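Local coordinates for trans-4-hydroxy-L-proline dehydratase (Clostridioides difficile 70-100-2010, PDB 6VXC), which catalyses the radical-based dehydration of trans-4-hydroxy-L-proline to (S)-1-pyrroline-5-carboxylate as a glycyl radical enzyme, a step in anaerobic hydroxyproline breakdown, at residues A[408-413]-A[740-745]; A[385-390]-A[421-426]; A[705-710]-A[749-754]. All blocks are in the same frame, centred on the assembly; numbering follows the deposited sequence.

Contact 1 of 3, residues A[408-413]-A[740-745]; sequences KFLKRA and NMANLV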
# COMPACT_ATOMS: atom_id res chain seq x y z
N LYS A 408 -28.06 3.13 -5.38
CA LYS A 408 -28.20 3.10 -3.93
C LYS A 408 -26.88 2.76 -3.25
O LYS A 408 -26.54 3.33 -2.20
CB LYS A 408 -29.28 2.09 -3.52
CG LYS A 408 -29.39 1.87 -2.02
CD LYS A 408 -30.48 0.85 -1.66
CE LYS A 408 -30.49 0.54 -0.17
NZ LYS A 408 -31.35 -0.62 0.15
N PHE A 409 -26.12 1.82 -3.82
CA PHE A 409 -24.84 1.45 -3.22
C PHE A 409 -23.86 2.61 -3.29
O PHE A 409 -23.22 2.96 -2.30
CB PHE A 409 -24.28 0.21 -3.91
CG PHE A 409 -22.95 -0.25 -3.36
CD1 PHE A 409 -22.90 -1.04 -2.22
CD2 PHE A 409 -21.75 0.10 -3.97
CE1 PHE A 409 -21.68 -1.48 -1.70
CE2 PHE A 409 -20.52 -0.32 -3.45
CZ PHE A 409 -20.49 -1.12 -2.31
N LEU A 410 -23.75 3.24 -4.46
CA LEU A 410 -22.86 4.38 -4.58
C LEU A 410 -23.22 5.48 -3.59
O LEU A 410 -22.34 6.07 -2.94
CB LEU A 410 -22.89 4.91 -6.02
CG LEU A 410 -22.21 6.25 -6.28
CD1 LEU A 410 -20.71 6.21 -5.91
CD2 LEU A 410 -22.43 6.70 -7.74
N LYS A 411 -24.52 5.78 -3.44
CA LYS A 411 -24.91 6.89 -2.57
C LYS A 411 -24.63 6.57 -1.11
O LYS A 411 -24.25 7.45 -0.34
CB LYS A 411 -26.38 7.25 -2.79
CG LYS A 411 -26.60 7.99 -4.13
CD LYS A 411 -28.05 8.42 -4.32
CE LYS A 411 -28.45 9.51 -3.33
NZ LYS A 411 -29.79 10.09 -3.68
N ARG A 412 -24.81 5.31 -0.71
CA ARG A 412 -24.44 4.92 0.65
C ARG A 412 -22.95 5.12 0.89
O ARG A 412 -22.54 5.56 1.97
CB ARG A 412 -24.85 3.47 0.89
CG ARG A 412 -24.45 2.92 2.23
CD ARG A 412 -25.33 3.47 3.34
NE ARG A 412 -25.02 2.81 4.61
CZ ARG A 412 -24.40 3.41 5.62
NH1 ARG A 412 -24.05 4.68 5.50
NH2 ARG A 412 -24.13 2.74 6.73
N ALA A 413 -22.12 4.77 -0.11
CA ALA A 413 -20.68 5.04 0.00
C ALA A 413 -20.41 6.54 0.10
O ALA A 413 -19.59 6.98 0.91
CB ALA A 413 -19.94 4.44 -1.19
N ASN A 740 -24.54 15.26 -5.84
CA ASN A 740 -23.42 15.93 -6.49
C ASN A 740 -22.14 15.12 -6.35
O ASN A 740 -21.39 14.99 -7.32
CB ASN A 740 -23.25 17.35 -5.93
CG ASN A 740 -24.26 18.33 -6.52
OD1 ASN A 740 -24.80 18.10 -7.59
ND2 ASN A 740 -24.49 19.44 -5.82
N MET A 741 -21.88 14.54 -5.18
CA MET A 741 -20.73 13.66 -5.02
C MET A 741 -20.84 12.45 -5.94
O MET A 741 -19.91 12.12 -6.69
CB MET A 741 -20.61 13.22 -3.57
CG MET A 741 -20.31 14.36 -2.61
SD MET A 741 -20.32 13.87 -0.87
CE MET A 741 -19.01 12.61 -0.83
N ALA A 742 -21.97 11.75 -5.86
CA ALA A 742 -22.21 10.57 -6.68
C ALA A 742 -22.05 10.88 -8.16
O ALA A 742 -21.47 10.09 -8.90
CB ALA A 742 -23.61 10.02 -6.41
N ASN A 743 -22.57 12.02 -8.60
CA ASN A 743 -22.49 12.37 -10.00
C ASN A 743 -21.05 12.65 -10.42
O ASN A 743 -20.67 12.36 -11.55
CB ASN A 743 -23.37 13.59 -10.28
CG ASN A 743 -24.86 13.25 -10.28
OD1 ASN A 743 -25.24 12.09 -10.24
ND2 ASN A 743 -25.70 14.28 -10.34
N LEU A 744 -20.26 13.28 -9.54
CA LEU A 744 -18.87 13.54 -9.88
C LEU A 744 -18.09 12.23 -10.06
O LEU A 744 -17.31 12.09 -11.01
CB LEU A 744 -18.22 14.41 -8.79
CG LEU A 744 -16.81 14.94 -9.11
CD1 LEU A 744 -16.86 16.05 -10.15
CD2 LEU A 744 -16.04 15.37 -7.88
N VAL A 745 -18.33 11.27 -9.18
CA VAL A 745 -17.69 9.97 -9.30
C VAL A 745 -18.05 9.32 -10.64
O VAL A 745 -17.17 8.87 -11.38
CB VAL A 745 -18.07 9.07 -8.11
CG1 VAL A 745 -17.55 7.64 -8.31
CG2 VAL A 745 -17.49 9.66 -6.83
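Leu410 lays one of its methyls over Ala742: CD2 sits 3.8 Å from Ala742 CB, and the same CD2 is 3.7 Å from the Ala742 carbonyl O, so a single methyl meets both the side chain and the backbone of the alanine. With chi1 near 170° the leucine CG is carried toward the other helix, and chi2 (59°) splits the methyls, CD2 going to Ala742 and CD1 to Val745 CG1 at 4.2 Å. Lys411 adds only its aliphatic base, CG lying 4.3 Å from Ala742 CB; its NZ is drawn off to a salt bridge with Asp739, just ahead of 740-745. The small alanine methyl lets the backbones come close here, with the CA atoms of Lys411 and Ala742 6.1 Å apart. The axes of the two short helical segments pass at 9.4 Å, with 114° between their N-to-C directions. Beneath them, Leu410 also rests on Ile401 and Val745 on Ile756, residues of two strands in the same sheet. This is the apolar seam between neighbouring helices, 407-418 and 734-750, laid against a mixed five-stranded beta-sheet.

Contact 2 of 3, residues A[385-390]-A[421-426]; sequences DVMDEM and WGQPAF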
# COMPACT_ATOMS: atom_id res chain seq x y z
N ASP A 385 -21.96 -0.90 6.48
CA ASP A 385 -22.43 -0.61 7.83
C ASP A 385 -21.30 -0.74 8.86
O ASP A 385 -21.21 0.08 9.79
CB ASP A 385 -23.59 -1.53 8.22
CG ASP A 385 -24.89 -1.17 7.53
OD1 ASP A 385 -25.03 -0.03 7.04
OD2 ASP A 385 -25.78 -2.05 7.47
N VAL A 386 -20.46 -1.78 8.76
CA VAL A 386 -19.44 -1.92 9.80
C VAL A 386 -18.34 -0.86 9.64
O VAL A 386 -17.84 -0.33 10.64
CB VAL A 386 -18.84 -3.35 9.89
CG1 VAL A 386 -19.62 -4.39 9.09
CG2 VAL A 386 -17.34 -3.38 9.64
N MET A 387 -17.96 -0.51 8.40
CA MET A 387 -16.92 0.52 8.29
C MET A 387 -17.43 1.86 8.80
O MET A 387 -16.70 2.59 9.49
CB MET A 387 -16.39 0.62 6.85
CG MET A 387 -17.32 1.26 5.85
SD MET A 387 -16.55 1.61 4.24
CE MET A 387 -15.41 2.93 4.71
N ASP A 388 -18.70 2.17 8.52
CA ASP A 388 -19.35 3.38 9.02
C ASP A 388 -19.36 3.39 10.55
O ASP A 388 -18.87 4.34 11.18
CB ASP A 388 -20.77 3.41 8.45
CG ASP A 388 -21.48 4.74 8.60
OD1 ASP A 388 -20.85 5.77 8.93
OD2 ASP A 388 -22.71 4.74 8.34
N GLU A 389 -19.85 2.32 11.17
CA GLU A 389 -19.93 2.27 12.62
C GLU A 389 -18.54 2.30 13.27
O GLU A 389 -18.30 3.06 14.21
CB GLU A 389 -20.68 1.01 13.07
CG GLU A 389 -20.73 0.87 14.60
CD GLU A 389 -21.61 1.93 15.27
OE1 GLU A 389 -22.65 2.28 14.68
OE2 GLU A 389 -21.24 2.41 16.36
N MET A 390 -17.61 1.46 12.79
CA MET A 390 -16.35 1.28 13.50
C MET A 390 -15.42 2.49 13.40
O MET A 390 -14.67 2.78 14.34
CB MET A 390 -15.63 0.03 12.99
CG MET A 390 -16.42 -1.28 13.24
SD MET A 390 -16.97 -1.51 14.95
CE MET A 390 -15.46 -2.02 15.74
N TRP A 421 -13.96 11.46 7.19
CA TRP A 421 -12.76 10.75 7.64
C TRP A 421 -12.07 9.98 6.52
O TRP A 421 -11.25 9.10 6.79
CB TRP A 421 -13.05 9.84 8.84
CG TRP A 421 -14.06 8.76 8.65
CD1 TRP A 421 -15.41 8.91 8.65
CD2 TRP A 421 -13.81 7.35 8.52
NE1 TRP A 421 -16.02 7.69 8.50
CE2 TRP A 421 -15.06 6.72 8.41
CE3 TRP A 421 -12.65 6.57 8.47
CZ2 TRP A 421 -15.19 5.33 8.26
CZ3 TRP A 421 -12.78 5.19 8.32
CH2 TRP A 421 -14.04 4.59 8.23
N GLY A 422 -12.38 10.29 5.28
CA GLY A 422 -11.63 9.82 4.13
C GLY A 422 -12.13 8.56 3.46
O GLY A 422 -12.23 8.52 2.24
N GLN A 423 -12.44 7.53 4.25
CA GLN A 423 -12.95 6.27 3.70
C GLN A 423 -14.43 6.43 3.36
O GLN A 423 -15.11 7.23 3.99
CB GLN A 423 -12.78 5.10 4.70
CG GLN A 423 -11.34 4.81 5.09
CD GLN A 423 -11.20 3.52 5.90
OE1 GLN A 423 -12.12 2.70 5.96
NE2 GLN A 423 -10.02 3.33 6.51
N PRO A 424 -14.92 5.74 2.33
CA PRO A 424 -14.17 4.91 1.38
C PRO A 424 -13.63 5.73 0.21
O PRO A 424 -14.22 6.76 -0.13
CB PRO A 424 -15.23 3.93 0.86
CG PRO A 424 -16.50 4.81 0.83
CD PRO A 424 -16.38 5.69 2.07
N ALA A 425 -12.53 5.28 -0.39
CA ALA A 425 -12.16 5.74 -1.71
C ALA A 425 -13.01 5.00 -2.74
O ALA A 425 -13.56 3.93 -2.47
CB ALA A 425 -10.68 5.52 -1.98
N PHE A 426 -13.06 5.55 -3.95
CA PHE A 426 -13.85 5.01 -5.04
C PHE A 426 -12.92 4.57 -6.17
O PHE A 426 -12.06 5.35 -6.60
CB PHE A 426 -14.86 6.05 -5.55
CG PHE A 426 -15.79 6.58 -4.48
CD1 PHE A 426 -15.40 7.62 -3.64
CD2 PHE A 426 -17.06 6.05 -4.32
CE1 PHE A 426 -16.25 8.11 -2.65
CE2 PHE A 426 -17.91 6.53 -3.34
CZ PHE A 426 -17.51 7.56 -2.50
O HOH W 1 -18.40 6.72 9.89
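The turn that leads from helix 407-418 into strand 426-428 packs here against the C-terminal end of helix 378-390, with Met387 as the helix's main point of touch. Its terminal methyl does the work: CE lies 3.4 Å from Gln423 CB and 3.9 Å from Pro424 CD. CG stands between the backbone N and the carbonyl carbon (chi1 73°), and the chain bends at its last torsion, which carries CE over to the turn although the CB itself sets off across rather than at it. The tip of the methionine also reaches the Trp421 indole, where CE is 4.1 Å from CH2. Gln423 CB lies over one face of that indole, 3.6 Å above its plane and displaced toward the rim. The Met387 carbonyl O comes in obliquely at the neighbouring CZ2 of Trp421, 3.4 Å away.

The 421-426 segment owes its sharp course to a Gly422 with positive phi and to a cis peptide bond before Pro424, after which the chain enters the mixed five-stranded sheet as strand 426-428, between 396-401 and 755-759. One water joins the two segments at the indole nitrogen: it accepts from Trp421 NE1 at 2.9 Å and donates to Asp388 O at 2.7 Å, giving the indole N-H a partner. The carboxylate of Asp388 is held by Lys419 and Arg412. Gln423 OE1 also sits beside the Met387 methyl and takes a weak bond from Ser397 N, while NE2 bonds to Pro395 O. The glutamine side chain lies about 11 Å from that of Cys454, which by similarity carries the thiyl radical.

Contact 3 of 3, residues A[705-710]-A[749-754]; sequences AVIKSC and FNMDGH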
# COMPACT_ATOMS: atom_id res chain seq x y z
N ALA A 705 -13.77 20.66 -13.88
CA ALA A 705 -12.61 20.95 -14.72
C ALA A 705 -11.43 20.05 -14.36
O ALA A 705 -10.71 19.60 -15.25
CB ALA A 705 -12.21 22.42 -14.63
N VAL A 706 -11.24 19.74 -13.07
CA VAL A 706 -10.07 18.91 -12.75
C VAL A 706 -10.30 17.46 -13.18
O VAL A 706 -9.37 16.82 -13.68
CB VAL A 706 -9.62 19.02 -11.27
CG1 VAL A 706 -10.27 20.14 -10.49
CG2 VAL A 706 -9.64 17.70 -10.57
N ILE A 707 -11.51 16.91 -13.02
CA ILE A 707 -11.67 15.52 -13.46
C ILE A 707 -11.56 15.44 -14.98
O ILE A 707 -11.09 14.43 -15.52
CB ILE A 707 -12.98 14.86 -12.97
CG1 ILE A 707 -14.23 15.59 -13.47
CG2 ILE A 707 -12.98 14.65 -11.43
CD1 ILE A 707 -15.53 14.72 -13.39
N LYS A 708 -11.92 16.50 -15.69
CA LYS A 708 -11.68 16.53 -17.13
C LYS A 708 -10.18 16.57 -17.45
O LYS A 708 -9.72 15.86 -18.35
CB LYS A 708 -12.41 17.73 -17.74
CG LYS A 708 -13.92 17.54 -17.87
CD LYS A 708 -14.49 18.56 -18.84
CE LYS A 708 -15.98 18.74 -18.66
NZ LYS A 708 -16.48 19.81 -19.56
N SER A 709 -9.39 17.35 -16.70
CA SER A 709 -7.94 17.32 -16.89
C SER A 709 -7.37 15.93 -16.59
O SER A 709 -6.59 15.38 -17.37
CB SER A 709 -7.28 18.37 -15.98
OG SER A 709 -7.42 19.70 -16.45
N CYS A 710 -7.75 15.34 -15.45
CA CYS A 710 -7.22 14.04 -15.06
C CYS A 710 -7.60 12.94 -16.04
O CYS A 710 -6.85 11.97 -16.21
CB CYS A 710 -7.71 13.67 -13.65
SG CYS A 710 -7.03 14.71 -12.35
N PHE A 749 -15.62 8.50 -13.82
CA PHE A 749 -15.46 7.11 -14.23
C PHE A 749 -16.02 6.88 -15.63
O PHE A 749 -15.52 6.02 -16.37
CB PHE A 749 -16.12 6.17 -13.21
CG PHE A 749 -15.39 6.09 -11.88
CD1 PHE A 749 -14.23 6.82 -11.65
CD2 PHE A 749 -15.88 5.28 -10.86
CE1 PHE A 749 -13.57 6.75 -10.42
CE2 PHE A 749 -15.23 5.20 -9.63
CZ PHE A 749 -14.07 5.94 -9.42
N ASN A 750 -17.02 7.66 -16.03
CA ASN A 750 -17.50 7.54 -17.39
C ASN A 750 -16.44 7.97 -18.40
O ASN A 750 -16.51 7.54 -19.55
CB ASN A 750 -18.77 8.37 -17.60
CG ASN A 750 -19.61 7.84 -18.74
OD1 ASN A 750 -20.12 6.72 -18.67
ND2 ASN A 750 -19.72 8.59 -19.81
N MET A 751 -15.48 8.80 -17.99
CA MET A 751 -14.33 9.15 -18.82
C MET A 751 -13.13 8.24 -18.59
O MET A 751 -12.03 8.56 -19.04
CB MET A 751 -13.93 10.60 -18.58
CG MET A 751 -14.99 11.62 -18.92
SD MET A 751 -14.48 13.32 -18.68
CE MET A 751 -14.34 13.48 -16.91
N ASP A 752 -13.33 7.13 -17.86
CA ASP A 752 -12.32 6.11 -17.58
C ASP A 752 -11.25 6.55 -16.58
O ASP A 752 -10.16 6.00 -16.56
CB ASP A 752 -11.67 5.62 -18.89
CG ASP A 752 -12.65 4.85 -19.76
OD1 ASP A 752 -13.53 4.18 -19.18
OD2 ASP A 752 -12.58 4.96 -20.99
N GLY A 753 -11.57 7.52 -15.73
CA GLY A 753 -10.72 7.78 -14.58
C GLY A 753 -10.66 6.57 -13.67
O GLY A 753 -11.57 5.77 -13.63
N HIS A 754 -9.53 6.42 -12.98
CA HIS A 754 -9.24 5.23 -12.20
C HIS A 754 -9.78 5.29 -10.77
O HIS A 754 -10.32 4.30 -10.27
CB HIS A 754 -7.72 5.01 -12.17
CG HIS A 754 -7.30 3.87 -11.31
ND1 HIS A 754 -7.40 2.55 -11.71
CD2 HIS A 754 -6.79 3.84 -10.06
CE1 HIS A 754 -6.95 1.77 -10.74
NE2 HIS A 754 -6.59 2.53 -9.73
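Met751 reaches across to helix 703-711 with its terminal methyl, and CE makes all of its closest touches: 3.7 Å from Ile707 O, 3.9 Å from Ile707 CD1 and 4.2 Å from Lys708 CG. Met751 stands at the C-terminal end of helix 734-750, which closes in a Schellman motif. The methionine side chain runs out with CG anti to the carbonyl carbon (chi1 -62°), extends to SD and then bends at the last torsion (chi3 -69°), which sets CE down on the Ile707-Lys708 backbone. The Ile707 and Met751 side chains cross at about a right angle, and CE lies alongside the CG1-CD1 bond of the isoleucine, nearly equally far from both carbons, while the lysine crosses more obliquely and contributes the start of its aliphatic chain. The lysine lies at the exposed margin of this patch and the isoleucine on the buried side.

Behind Ile707 the packing continues into helix 734-750 itself, since its side chain also touches Leu744, Ala747 and Tyr748. Ile707 thus packs along about one turn of that helix, and Met751 adds to the seam just past the last helical residue. On the other face of helix 703-711, Ser709 OG is hydrogen-bonded to Asp633 and to Asp628 N.

The helix end probably helps to place Met751. Asp752 takes a positive phi, and the chain then turns toward strand 755-759, with Gly753 O bonded to Asn428 ND2. His754 is held by Glu435 at ND1 and by Val455 O at NE2. In the Schellman pair, Gly753 N bonds to Tyr748 O, and Asp752 N bonds to Phe749 O at 2.9 Å.

Coming from the N terminus, helix 378-390 leads through strand 396-401 and helix 407-418 to the turn at 421-426, where contact 2 closes a short loop. Contact 1 opens inside that loop, at 408-413, and closes only at 740-745, so the two cross; Arg412 spans both, with salt bridges to Asp385 and Asp388. Contact 3 opens at 705-710, within the long span of contact 1, and closes after it at 749-754, so these cross too, sharing helix 734-750. Contacts 2 and 3 follow in series and meet where the Phe749 ring touches the Phe426 carbonyl O. Contact 1 ties the PFL-like region to the glycine radical region.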